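PDB 4R8X: uricase from Bacillus fastidiosus, which catalyses the oxidation of urate by molecular oxygen to 5-hydroxyisourate, the first step on the route from urate to (S)-allantoin. Local coordinates for residues 242-247 with 269-274. Numbering follows the deposited sequence.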
loop_
_atom_site.group_PDB
_atom_site.type_symbol
_atom_site.label_atom_id
_atom_site.label_comp_id
_atom_site.label_asym_id
_atom_site.label_seq_id
_atom_site.Cartn_x
_atom_site.Cartn_y
_atom_site.Cartn_z
ATOM N N LYS D 242 -32.606 -4.746 -0.126
ATOM C CA LYS D 242 -33.132 -3.581 -0.829
ATOM C C LYS D 242 -32.090 -2.470 -0.853
ATOM O O LYS D 242 -32.269 -1.439 -1.503
ATOM C CB LYS D 242 -34.393 -3.077 -0.127
ATOM C CG LYS D 242 -35.531 -4.085 -0.070
ATOM C CD LYS D 242 -36.588 -3.645 0.942
ATOM C CE LYS D 242 -37.666 -4.703 1.129
ATOM N NZ LYS D 242 -38.471 -4.435 2.346
ATOM N N SER D 243 -31.007 -2.692 -0.117
ATOM C CA SER D 243 -29.897 -1.755 -0.026
ATOM C C SER D 243 -28.887 -2.367 0.918
ATOM O O SER D 243 -29.177 -3.361 1.580
ATOM C CB SER D 243 -30.340 -0.411 0.546
ATOM O OG SER D 243 -30.938 -0.587 1.817
ATOM N N ILE D 244 -27.699 -1.780 0.976
ATOM C CA ILE D 244 -26.727 -2.199 1.973
ATOM C C ILE D 244 -27.271 -1.870 3.360
ATOM O O ILE D 244 -27.099 -2.648 4.300
ATOM C CB ILE D 244 -25.370 -1.522 1.756
ATOM C CG1 ILE D 244 -24.771 -1.965 0.426
ATOM C CG2 ILE D 244 -24.410 -1.867 2.884
ATOM C CD1 ILE D 244 -23.484 -1.274 0.112
ATOM N N GLN D 245 -27.932 -0.718 3.481
ATOM C CA GLN D 245 -28.558 -0.310 4.736
ATOM C C GLN D 245 -29.484 -1.402 5.247
ATOM O O GLN D 245 -29.385 -1.829 6.392
ATOM C CB GLN D 245 -29.363 0.982 4.555
ATOM C CG GLN D 245 -28.519 2.235 4.393
ATOM C CD GLN D 245 -28.199 2.563 2.948
ATOM O OE1 GLN D 245 -28.017 1.670 2.113
ATOM N NE2 GLN D 245 -28.126 3.857 2.643
ATOM N N HIS D 246 -30.380 -1.846 4.373
ATOM C CA HIS D 246 -31.329 -2.903 4.686
ATOM C C HIS D 246 -30.612 -4.215 5.025
ATOM O O HIS D 246 -30.944 -4.885 5.998
ATOM C CB HIS D 246 -32.283 -3.060 3.498
ATOM C CG HIS D 246 -33.264 -4.181 3.637
ATOM N ND1 HIS D 246 -33.266 -5.272 2.794
ATOM C CD2 HIS D 246 -34.284 -4.374 4.508
ATOM C CE1 HIS D 246 -34.245 -6.089 3.140
ATOM N NE2 HIS D 246 -34.877 -5.568 4.177
ATOM N N LEU D 247 -29.612 -4.569 4.226
ATOM C CA LEU D 247 -28.842 -5.787 4.462
ATOM C C LEU D 247 -28.213 -5.850 5.852
ATOM O O LEU D 247 -28.353 -6.855 6.556
ATOM C CB LEU D 247 -27.773 -5.945 3.387
ATOM C CG LEU D 247 -26.758 -7.068 3.600
ATOM C CD1 LEU D 247 -27.449 -8.430 3.570
ATOM C CD2 LEU D 247 -25.680 -6.978 2.544
ATOM N N THR D 269 -19.370 -0.120 6.565
ATOM C CA THR D 269 -19.404 -0.733 5.238
ATOM C C THR D 269 -18.739 0.107 4.163
ATOM O O THR D 269 -18.534 1.303 4.339
ATOM C CB THR D 269 -20.841 -0.880 4.735
ATOM O OG1 THR D 269 -21.304 0.408 4.306
ATOM C CG2 THR D 269 -21.748 -1.386 5.828
ATOM N N ASN D 270 -18.420 -0.539 3.044
ATOM C CA ASN D 270 -18.188 0.140 1.775
ATOM C C ASN D 270 -19.074 -0.514 0.726
ATOM O O ASN D 270 -19.192 -1.744 0.681
ATOM C CB ASN D 270 -16.763 -0.062 1.244
ATOM C CG ASN D 270 -15.698 0.720 1.992
ATOM O OD1 ASN D 270 -14.530 0.647 1.613
ATOM N ND2 ASN D 270 -16.069 1.439 3.048
ATOM N N ASN D 271 -19.654 0.301 -0.144
ATOM C CA ASN D 271 -20.197 -0.179 -1.406
ATOM C C ASN D 271 -19.106 -0.081 -2.467
ATOM O O ASN D 271 -18.648 1.022 -2.798
ATOM C CB ASN D 271 -21.408 0.654 -1.830
ATOM C CG ASN D 271 -22.171 0.023 -2.983
ATOM O OD1 ASN D 271 -21.600 -0.707 -3.788
ATOM N ND2 ASN D 271 -23.464 0.285 -3.057
ATOM N N ARG D 272 -18.687 -1.232 -2.994
ATOM C CA ARG D 272 -17.583 -1.294 -3.953
ATOM C C ARG D 272 -18.027 -1.805 -5.324
ATOM O O ARG D 272 -17.214 -2.260 -6.142
ATOM C CB ARG D 272 -16.463 -2.161 -3.385
ATOM C CG ARG D 272 -15.769 -1.525 -2.194
ATOM C CD ARG D 272 -14.875 -0.383 -2.649
ATOM N NE ARG D 272 -14.246 0.291 -1.518
ATOM C CZ ARG D 272 -13.369 1.280 -1.642
ATOM N NH1 ARG D 272 -13.039 1.718 -2.845
ATOM N NH2 ARG D 272 -12.826 1.833 -0.572
ATOM N N THR D 273 -19.320 -1.673 -5.594
ATOM C CA THR D 273 -19.937 -2.261 -6.781
ATOM C C THR D 273 -19.317 -1.775 -8.088
ATOM O O THR D 273 -19.064 -0.586 -8.259
ATOM C CB THR D 273 -21.455 -2.005 -6.774
ATOM O OG1 THR D 273 -22.015 -2.620 -5.606
ATOM C CG2 THR D 273 -22.142 -2.559 -8.005
ATOM N N TRP D 274 -19.075 -2.718 -8.993
ATOM C CA TRP D 274 -18.487 -2.456 -10.303
ATOM C C TRP D 274 -19.383 -1.610 -11.220
ATOM O O TRP D 274 -20.580 -1.448 -10.966
ATOM C CB TRP D 274 -18.226 -3.784 -11.015
ATOM C CG TRP D 274 -17.262 -4.733 -10.326
ATOM C CD1 TRP D 274 -16.199 -4.414 -9.509
ATOM C CD2 TRP D 274 -17.290 -6.162 -10.407
ATOM N NE1 TRP D 274 -15.565 -5.570 -9.091
ATOM C CE2 TRP D 274 -16.212 -6.651 -9.636
ATOM C CE3 TRP D 274 -18.120 -7.079 -11.066
ATOM C CZ2 TRP D 274 -15.952 -8.026 -9.504
ATOM C CZ3 TRP D 274 -17.855 -8.435 -10.942
ATOM C CH2 TRP D 274 -16.774 -8.895 -10.173
#
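The carboxamide oxygen OD1 of N271, whose CB and amide rest against the tip of I244, is gripped by two donors from T273. The backbone N of T273 lies 3.1 Å from N271 OD1 and closes an Asx turn where strand 262-271 ends; T273 OG1 approaches N271 OD1 to 2.7 Å, in the carbonyl plane and on a lone pair. A flip of the amide would give up both bonds, so its orientation is probably fixed, with ND2 turned to the side where I244 lies. CG of N271 stands anti to the backbone N (chi1 -168°), which lays the amide beside CD1 of I244.

I244, in the first turn of helix 244-258, answers with a nearly extended arm (chi2 176°). Its CD1 lies 3.4 Å from N271 CB and 3.5 Å from N271 ND2, a close van der Waals contact with the amide's aliphatic root and nitrogen. The other branch, CG2, passes alongside the methyl of T269, 4.0 Å from T269 CG2. Isoleucine suits this place: branching at CB gives a short arm, CG2, for T269 and a longer one, ending in CD1, for N271, two residues on along the same strand. Threonine suits its own: the methyl serves the apolar contact while OG1 is hydrogen-bonded to Q299 of the adjacent strand 296-304.

No hydrogen bond joins the two segments. The helix start is secured separately: S243 is the N-cap, its OG accepting from H246 N at 2.9 Å.

Q245 and N271 are both predicted to bind urate, N271 also dioxygen, and the side chains of F179 and R196 lie near N271. T273 thus probably sets which way the amide faces and I244 packs on its CB and nitrogen, which would hold it in one rotation.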